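Local coordinates for cell wall mannoprotein 1 (Neosartorya fumigata, PDB 5J5L) that binds the fatty acid arachidonic acid within an all-helical fold and is probably a constitutive cell wall antigen recognised by host antibodies, at residues T15-L20 / P78-S83; D65-T70 / A127-T132. One frame throughout, in Å; residues are numbered along the deposited sequence.

Interaction 1: T15-L20 / P78-S83; sequences TDINTL and PDIVTS. With ACD (arachidonic acid), chain B.
I17, D79 and S83 carry this contact, in which helix 3-26 packs nearly parallel against helix 63-89 inside an all-helical lipid-binding fold; the local axes cross at 23° and come within 9.4 Å. The two branches of I17 divide the work. CG2, anti to the backbone N, packs against the facing helix between the D79 carbonyl oxygen (D79 O, 3.6 Å) and the S83 side chain (S83 CB, 3.7 Å). The other branch runs on to CD1, which meets I80 CG1 at 3.9 Å where the two isoleucines cross obliquely.

D79 presents different surfaces to I17 and to N18. Its CB lies beside I17 CG2, while its carboxylate stands near the N18 amide with the two planes turned 72° apart; N18 ND2 is 3.8 Å from D79 OD2, too long for a direct bond. Instead, one water donates to both N18 OD1 and D79 O, tying an amide side chain to a main-chain carbonyl that already accepts the helical bond from S83 N. The charge of D79 is met by a salt bridge from D79 OD2 to K14 NZ.

S83 faces both ways. CB rests against I17, and OG, anti to the backbone N (chi1 -165°), turns to the arachidonic acid, 3.6 Å from its C16. The same hydroxyl makes a weak hydrogen bond with T21 OG1. L20 and I80, which like S83 belong to the lipid pocket, touch the lipid through L20 CD1, 3.7 Å from its C15, and I80 CG1, near its C19. L44 of helix 31-56 packs on I17 and L20. The chemistry is thus split: the water and the charged groups lie by N18 and D79, whereas the lipid tail meets mainly hydrocarbon, consistent with holding a fatty acid by apolar contact.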
ATOM      1  N   THR A  15      -0.108  -7.462  -6.007  1.00 19.62           N
ATOM      2  CA  THR A  15      -0.216  -7.390  -7.462  1.00 22.21           C
ATOM      3  C   THR A  15      -0.501  -5.970  -7.950  1.00 21.75           C
ATOM      4  O   THR A  15       0.157  -5.495  -8.889  1.00 20.56           O
ATOM      5  CB  THR A  15      -1.248  -8.405  -7.976  1.00 24.22           C
ATOM      6  OG1 THR A  15      -0.824  -9.698  -7.556  1.00 26.69           O
ATOM      7  CG2 THR A  15      -1.339  -8.381  -9.492  1.00 28.12           C
ATOM      8  N   ASP A  16      -1.436  -5.271  -7.294  1.00 19.33           N
ATOM      9  CA  ASP A  16      -1.761  -3.883  -7.637  1.00 19.29           C
ATOM     10  C   ASP A  16      -0.527  -2.982  -7.576  1.00 19.49           C
ATOM     11  O   ASP A  16      -0.299  -2.170  -8.476  1.00 19.47           O
ATOM     12  CB  ASP A  16      -2.789  -3.287  -6.671  1.00 20.15           C
ATOM     13  CG  ASP A  16      -4.170  -3.929  -6.753  1.00 22.80           C
ATOM     14  OD1 ASP A  16      -4.564  -4.545  -7.791  1.00 23.24           O
ATOM     15  OD2 ASP A  16      -4.918  -3.750  -5.749  1.00 22.25           O
ATOM     16  N   ILE A  17       0.241  -3.105  -6.486  1.00 17.62           N
ATOM     17  CA  ILE A  17       1.422  -2.276  -6.279  1.00 17.53           C
ATOM     18  C   ILE A  17       2.434  -2.507  -7.397  1.00 19.35           C
ATOM     19  O   ILE A  17       2.985  -1.549  -7.946  1.00 19.22           O
ATOM     20  CB  ILE A  17       2.080  -2.526  -4.908  1.00 17.92           C
ATOM     21  CG1 ILE A  17       1.160  -2.045  -3.770  1.00 17.59           C
ATOM     22  CG2 ILE A  17       3.422  -1.809  -4.805  1.00 19.85           C
ATOM     23  CD1 ILE A  17       1.468  -2.669  -2.419  1.00 19.45           C
ATOM     24  N   ASN A  18       2.675  -3.769  -7.733  1.00 20.19           N
ATOM     25  CA  ASN A  18       3.683  -4.070  -8.739  1.00 23.79           C
ATOM     26  C   ASN A  18       3.251  -3.614 -10.120  1.00 23.29           C
ATOM     27  O   ASN A  18       4.072  -3.154 -10.899  1.00 23.28           O
ATOM     28  CB  ASN A  18       4.051  -5.536  -8.664  1.00 29.18           C
ATOM     29  CG  ASN A  18       4.814  -5.847  -7.384  1.00 37.28           C
ATOM     30  OD1 ASN A  18       5.656  -5.045  -6.930  1.00 37.07           O
ATOM     31  ND2 ASN A  18       4.519  -6.982  -6.785  1.00 40.47           N
ATOM     32  N   THR A  19       1.951  -3.658 -10.383  1.00 20.33           N
ATOM     33  CA  THR A  19       1.412  -3.082 -11.613  1.00 23.64           C
ATOM     34  C   THR A  19       1.612  -1.564 -11.652  1.00 21.68           C
ATOM     35  O   THR A  19       2.064  -1.023 -12.657  1.00 23.29           O
ATOM     36  CB  THR A  19      -0.068  -3.454 -11.789  1.00 23.54           C
ATOM     37  OG1 THR A  19      -0.178  -4.883 -11.808  1.00 26.19           O
ATOM     38  CG2 THR A  19      -0.631  -2.861 -13.072  1.00 30.68           C
ATOM     39  N   LEU A  20       1.319  -0.878 -10.560  1.00 19.32           N
ATOM     40  CA  LEU A  20       1.578   0.563 -10.502  1.00 20.09           C
ATOM     41  C   LEU A  20       3.032   0.926 -10.788  1.00 19.15           C
ATOM     42  O   LEU A  20       3.317   1.873 -11.515  1.00 21.00           O
ATOM     43  CB  LEU A  20       1.207   1.124  -9.127  1.00 20.62           C
ATOM     44  CG  LEU A  20      -0.234   1.539  -8.948  1.00 26.58           C
ATOM     45  CD1 LEU A  20      -0.447   1.959  -7.503  1.00 26.20           C
ATOM     46  CD2 LEU A  20      -0.613   2.690  -9.874  1.00 22.62           C
ATOM     47  N   PRO A  78       9.006  -3.993   0.987  1.00 27.02           N
ATOM     48  CA  PRO A  78       9.931  -3.659  -0.108  1.00 26.13           C
ATOM     49  C   PRO A  78       9.223  -3.287  -1.410  1.00 24.90           C
ATOM     50  O   PRO A  78       9.739  -2.469  -2.172  1.00 24.50           O
ATOM     51  CB  PRO A  78      10.764  -4.932  -0.292  1.00 31.22           C
ATOM     52  CG  PRO A  78      10.021  -6.006   0.404  1.00 31.19           C
ATOM     53  CD  PRO A  78       9.218  -5.359   1.487  1.00 28.95           C
ATOM     54  N   ASP A  79       8.054  -3.868  -1.663  1.00 23.18           N
ATOM     55  CA  ASP A  79       7.284  -3.517  -2.861  1.00 24.48           C
ATOM     56  C   ASP A  79       6.795  -2.079  -2.786  1.00 21.03           C
ATOM     57  O   ASP A  79       6.811  -1.343  -3.779  1.00 19.45           O
ATOM     58  CB  ASP A  79       6.104  -4.459  -3.064  1.00 25.65           C
ATOM     59  CG  ASP A  79       6.533  -5.902  -3.288  1.00 34.28           C
ATOM     60  OD1 ASP A  79       7.721  -6.149  -3.586  1.00 43.26           O
ATOM     61  OD2 ASP A  79       5.679  -6.780  -3.147  1.00 37.91           O
ATOM     62  N   ILE A  80       6.367  -1.666  -1.595  1.00 19.68           N
ATOM     63  CA  ILE A  80       5.906  -0.302  -1.379  1.00 20.32           C
ATOM     64  C   ILE A  80       7.050   0.689  -1.552  1.00 19.69           C
ATOM     65  O   ILE A  80       6.909   1.700  -2.254  1.00 19.17           O
ATOM     66  CB  ILE A  80       5.244  -0.172   0.015  1.00 19.29           C
ATOM     67  CG1 ILE A  80       3.946  -0.969   0.040  1.00 21.44           C
ATOM     68  CG2 ILE A  80       5.010   1.296   0.392  1.00 19.82           C
ATOM     69  CD1 ILE A  80       3.418  -1.214   1.442  1.00 23.41           C
ATOM     70  N   VAL A  81       8.194   0.401  -0.928  1.00 19.14           N
ATOM     71  CA  VAL A  81       9.357   1.262  -1.048  1.00 20.59           C
ATOM     72  C   VAL A  81       9.798   1.373  -2.519  1.00 20.65           C
ATOM     73  O   VAL A  81      10.063   2.475  -3.013  1.00 19.39           O
ATOM     74  CB  VAL A  81      10.521   0.779  -0.172  1.00 24.66           C
ATOM     75  CG1 VAL A  81      11.790   1.563  -0.499  1.00 27.23           C
ATOM     76  CG2 VAL A  81      10.164   0.917   1.304  1.00 25.75           C
ATOM     77  N   THR A  82       9.835   0.241  -3.219  1.00 20.89           N
ATOM     78  CA  THR A  82      10.191   0.239  -4.646  1.00 22.00           C
ATOM     79  C   THR A  82       9.215   1.108  -5.460  1.00 18.42           C
ATOM     80  O   THR A  82       9.631   1.897  -6.329  1.00 18.97           O
ATOM     81  CB  THR A  82      10.243  -1.206  -5.197  1.00 23.35           C
ATOM     82  OG1 THR A  82      11.301  -1.933  -4.550  1.00 26.87           O
ATOM     83  CG2 THR A  82      10.477  -1.222  -6.715  1.00 26.07           C
ATOM     84  N   SER A  83       7.925   0.979  -5.171  1.00 18.23           N
ATOM     85  CA  SER A  83       6.894   1.715  -5.902  1.00 16.80           C
ATOM     86  C   SER A  83       6.996   3.206  -5.642  1.00 15.57           C
ATOM     87  O   SER A  83       6.950   4.028  -6.584  1.00 15.91           O
ATOM     88  CB  SER A  83       5.496   1.175  -5.541  1.00 16.02           C
ATOM     89  OG  SER A  83       4.512   1.611  -6.454  1.00 17.80           O
TER
HETATM   90  C1  ACD B 201       2.008   7.262 -14.156  1.00 27.42           C
HETATM   91  C2  ACD B 201       1.439   7.972 -12.950  1.00 31.68           C
HETATM   92  C3  ACD B 201       1.972   9.390 -12.885  1.00 28.01           C
HETATM   93  C4  ACD B 201       1.170  10.222 -11.883  1.00 25.88           C
HETATM   94  C5  ACD B 201      -0.305  10.150 -12.202  1.00 26.26           C
HETATM   95  C6  ACD B 201      -1.256   9.697 -11.366  1.00 31.13           C
HETATM   96  C7  ACD B 201      -0.997   9.260  -9.946  1.00 31.60           C
HETATM   97  C8  ACD B 201      -1.033   7.750  -9.779  1.00 28.17           C
HETATM   98  C9  ACD B 201      -0.236   7.076  -8.934  1.00 30.21           C
HETATM   99  C10 ACD B 201       0.846   7.692  -8.064  1.00 31.75           C
HETATM  100  C11 ACD B 201       0.359   7.904  -6.654  1.00 33.07           C
HETATM  101  C12 ACD B 201       0.819   7.294  -5.553  1.00 29.85           C
HETATM  102  C13 ACD B 201       1.901   6.236  -5.477  1.00 33.78           C
HETATM  103  C14 ACD B 201       1.182   4.906  -5.615  1.00 35.32           C
HETATM  104  C15 ACD B 201       1.556   3.769  -5.018  1.00 34.43           C
HETATM  105  C16 ACD B 201       2.749   3.668  -4.109  1.00 28.08           C
HETATM  106  C17 ACD B 201       2.622   2.412  -3.259  1.00 33.63           C
HETATM  107  C18 ACD B 201       1.494   2.522  -2.250  1.00 31.92           C
HETATM  108  C19 ACD B 201       1.481   1.336  -1.314  1.00 35.08           C
HETATM  109  C20 ACD B 201       0.126   1.033  -0.729  1.00 30.70           C
HETATM  110  O1  ACD B 201       3.078   6.670 -13.963  1.00 26.69           O
HETATM  111  O2  ACD B 201       1.409   7.264 -15.248  1.00 28.46           O
HETATM  112  O   HOH W   1       6.751  -2.309  -6.495  1.00 23.42           O

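Interaction 2: D65-T70 / A127-T132; sequences DSTSVT and ATDKDT
D129 reaches from the first turn of helix 127-150 to S66 and T70 on helix 63-89, joining two nearly parallel helices of the all-helical fold (5° between local axes) near one end of the bundle. Its backbone N donates to T126 OG1, just before the helix. The side chain leaves with CG beside the backbone N (chi1 -76°), and D129 OD2 accepts from S66 OG on its anti lone pair, at a short 2.5 Å. S66 OG in turn accepts from T126 N, so one hydroxyl links the carboxylate to the backbone at the helix start.

Two waters extend the grip of D129. One donates to D129 OD1 and to T67 OG1; the other donates to D129 OD2 at 2.8 Å and lies 3.0 Å from T67 OG1, which donates to its main partner, A63 O. Closer to the backbone, D129 CB sits 3.2 Å from T70 OG1.

One turn on, T132 adds an apolar touch, its CG2 meeting T70 CG2 at 3.8 Å with the side chains at about a right angle. T70 OG1 itself donates to S66 O at 2.8 Å, from above the carbonyl plane and on the face opposite T70 N.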
ATOM      1  N   ASP A  65      -1.771 -18.683  11.468  1.00 28.22           N
ATOM      2  CA  ASP A  65      -2.431 -17.664  10.637  1.00 25.30           C
ATOM      3  C   ASP A  65      -1.900 -16.258  10.907  1.00 24.76           C
ATOM      4  O   ASP A  65      -1.746 -15.455   9.983  1.00 23.73           O
ATOM      5  CB  ASP A  65      -3.953 -17.699  10.814  1.00 25.33           C
ATOM      6  CG  ASP A  65      -4.605 -18.914  10.152  1.00 28.48           C
ATOM      7  OD1 ASP A  65      -3.956 -19.603   9.340  1.00 33.41           O
ATOM      8  OD2 ASP A  65      -5.793 -19.181  10.427  1.00 28.23           O
ATOM      9  N   SER A  66      -1.644 -15.957  12.172  1.00 26.46           N
ATOM     10  CA  SER A  66      -1.019 -14.706  12.543  1.00 26.69           C
ATOM     11  C   SER A  66       0.340 -14.550  11.850  1.00 26.76           C
ATOM     12  O   SER A  66       0.649 -13.485  11.288  1.00 23.95           O
ATOM     13  CB  SER A  66      -0.863 -14.632  14.056  1.00 30.99           C
ATOM     14  OG  SER A  66      -0.334 -13.380  14.440  1.00 30.07           O
ATOM     15  N   THR A  67       1.137 -15.613  11.845  1.00 26.11           N
ATOM     16  CA  THR A  67       2.446 -15.563  11.183  1.00 25.89           C
ATOM     17  C   THR A  67       2.247 -15.312   9.690  1.00 22.70           C
ATOM     18  O   THR A  67       2.931 -14.474   9.081  1.00 22.60           O
ATOM     19  CB  THR A  67       3.237 -16.873  11.395  1.00 28.22           C
ATOM     20  OG1 THR A  67       3.496 -17.036  12.789  1.00 31.37           O
ATOM     21  CG2 THR A  67       4.556 -16.859  10.634  1.00 28.80           C
ATOM     22  N   SER A  68       1.288 -16.022   9.105  1.00 22.22           N
ATOM     23  CA  SER A  68       1.022 -15.888   7.677  1.00 21.47           C
ATOM     24  C   SER A  68       0.611 -14.451   7.336  1.00 21.20           C
ATOM     25  O   SER A  68       1.150 -13.863   6.404  1.00 20.29           O
ATOM     26  CB  SER A  68      -0.049 -16.879   7.211  1.00 23.18           C
ATOM     27  OG  SER A  68       0.376 -18.236   7.317  1.00 30.12           O
ATOM     28  N   VAL A  69      -0.316 -13.872   8.099  1.00 19.93           N
ATOM     29  CA  VAL A  69      -0.798 -12.508   7.809  1.00 20.67           C
ATOM     30  C   VAL A  69       0.316 -11.483   8.058  1.00 21.00           C
ATOM     31  O   VAL A  69       0.537 -10.576   7.250  1.00 20.21           O
ATOM     32  CB  VAL A  69      -2.072 -12.208   8.624  1.00 22.82           C
ATOM     33  CG1 VAL A  69      -2.404 -10.736   8.628  1.00 24.43           C
ATOM     34  CG2 VAL A  69      -3.238 -13.026   8.080  1.00 21.05           C
ATOM     35  N   THR A  70       1.067 -11.669   9.139  1.00 22.64           N
ATOM     36  CA  THR A  70       2.195 -10.776   9.467  1.00 22.56           C
ATOM     37  C   THR A  70       3.242 -10.778   8.364  1.00 22.13           C
ATOM     38  O   THR A  70       3.689  -9.729   7.908  1.00 21.73           O
ATOM     39  CB  THR A  70       2.853 -11.197  10.803  1.00 25.52           C
ATOM     40  OG1 THR A  70       1.902 -11.056  11.856  1.00 28.16           O
ATOM     41  CG2 THR A  70       4.072 -10.356  11.134  1.00 26.72           C
ATOM     42  N   ALA A 127       0.157 -11.259  20.207  1.00 44.92           N
ATOM     43  CA  ALA A 127       0.794 -10.123  20.863  1.00 46.92           C
ATOM     44  C   ALA A 127       2.172  -9.829  20.266  1.00 46.13           C
ATOM     45  O   ALA A 127       2.498  -8.678  19.982  1.00 45.28           O
ATOM     46  CB  ALA A 127       0.908 -10.367  22.358  1.00 50.26           C
ATOM     47  N   THR A 128       2.964 -10.875  20.058  1.00 46.44           N
ATOM     48  CA  THR A 128       4.282 -10.725  19.442  1.00 47.70           C
ATOM     49  C   THR A 128       4.200 -10.218  17.996  1.00 44.06           C
ATOM     50  O   THR A 128       4.923  -9.296  17.602  1.00 41.13           O
ATOM     51  CB  THR A 128       5.051 -12.058  19.481  1.00 50.81           C
ATOM     52  OG1 THR A 128       5.305 -12.406  20.841  1.00 55.38           O
ATOM     53  CG2 THR A 128       6.388 -11.944  18.743  1.00 55.81           C
ATOM     54  N   ASP A 129       3.318 -10.818  17.206  1.00 40.68           N
ATOM     55  CA  ASP A 129       3.185 -10.425  15.808  1.00 36.82           C
ATOM     56  C   ASP A 129       2.686  -8.983  15.657  1.00 34.63           C
ATOM     57  O   ASP A 129       3.052  -8.295  14.700  1.00 32.98           O
ATOM     58  CB  ASP A 129       2.248 -11.383  15.057  1.00 36.75           C
ATOM     59  CG  ASP A 129       2.902 -12.721  14.732  1.00 39.09           C
ATOM     60  OD1 ASP A 129       4.139 -12.847  14.852  1.00 40.63           O
ATOM     61  OD2 ASP A 129       2.169 -13.667  14.360  1.00 35.91           O
ATOM     62  N   LYS A 130       1.845  -8.528  16.584  1.00 35.80           N
ATOM     63  CA  LYS A 130       1.385  -7.132  16.582  1.00 37.00           C
ATOM     64  C   LYS A 130       2.563  -6.163  16.632  1.00 36.17           C
ATOM     65  O   LYS A 130       2.587  -5.153  15.913  1.00 33.23           O
ATOM     66  CB  LYS A 130       0.437  -6.847  17.760  1.00 42.10           C
ATOM     67  CG  LYS A 130       0.234  -5.354  17.992  1.00 43.34           C
ATOM     68  CD  LYS A 130      -0.896  -5.019  18.945  1.00 50.08           C
ATOM     69  CE  LYS A 130      -1.003  -3.509  19.085  1.00 51.53           C
ATOM     70  NZ  LYS A 130      -1.958  -3.111  20.150  1.00 60.79           N
ATOM     71  N   ASP A 131       3.524  -6.452  17.507  1.00 39.29           N
ATOM     72  CA  ASP A 131       4.704  -5.597  17.636  1.00 40.66           C
ATOM     73  C   ASP A 131       5.488  -5.580  16.328  1.00 38.62           C
ATOM     74  O   ASP A 131       5.917  -4.521  15.862  1.00 36.62           O
ATOM     75  CB  ASP A 131       5.598  -6.052  18.793  1.00 45.34           C
ATOM     76  CG  ASP A 131       4.942  -5.854  20.154  1.00 52.34           C
ATOM     77  OD1 ASP A 131       4.092  -4.942  20.279  1.00 55.34           O
ATOM     78  OD2 ASP A 131       5.280  -6.602  21.099  1.00 58.91           O
ATOM     79  N   THR A 132       5.645  -6.756  15.728  1.00 35.38           N
ATOM     80  CA  THR A 132       6.338  -6.894  14.446  1.00 35.58           C
ATOM     81  C   THR A 132       5.650  -6.110  13.332  1.00 31.99           C
ATOM     82  O   THR A 132       6.306  -5.445  12.514  1.00 30.84           O
ATOM     83  CB  THR A 132       6.423  -8.379  14.069  1.00 37.94           C
ATOM     84  OG1 THR A 132       7.178  -9.060  15.073  1.00 39.94           O
ATOM     85  CG2 THR A 132       7.072  -8.575  12.730  1.00 37.77           C
TER
HETATM   86  O   HOH W   2       5.168 -15.023  13.567  1.00 29.55           O
HETATM   87  O   HOH W   3       2.407 -16.271  15.433  1.00 30.53           O

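In the fold
Both contacts use helix 63-89, which pairs with helix 3-26 in interaction 1 and with helix 127-150 in interaction 2. Their centres are 22 Å apart and their nearest atoms about 10 Å, so they do not touch. Along the chain the segments alternate: 15-20, 65-70, 78-83, 127-132. Interaction 1 is buried, 8 Å from the chain centre, and borders the arachidonic acid; interaction 2, at 18 Å, is a partly buried, polar junction towards one end of the bundle, away from the lipid. Helix 63-89, nearly parallel to both the first and last helices here, thus lines the lipid pocket in its C-terminal half (78-83) and holds the start of the last helix near its N-terminal end (65-70).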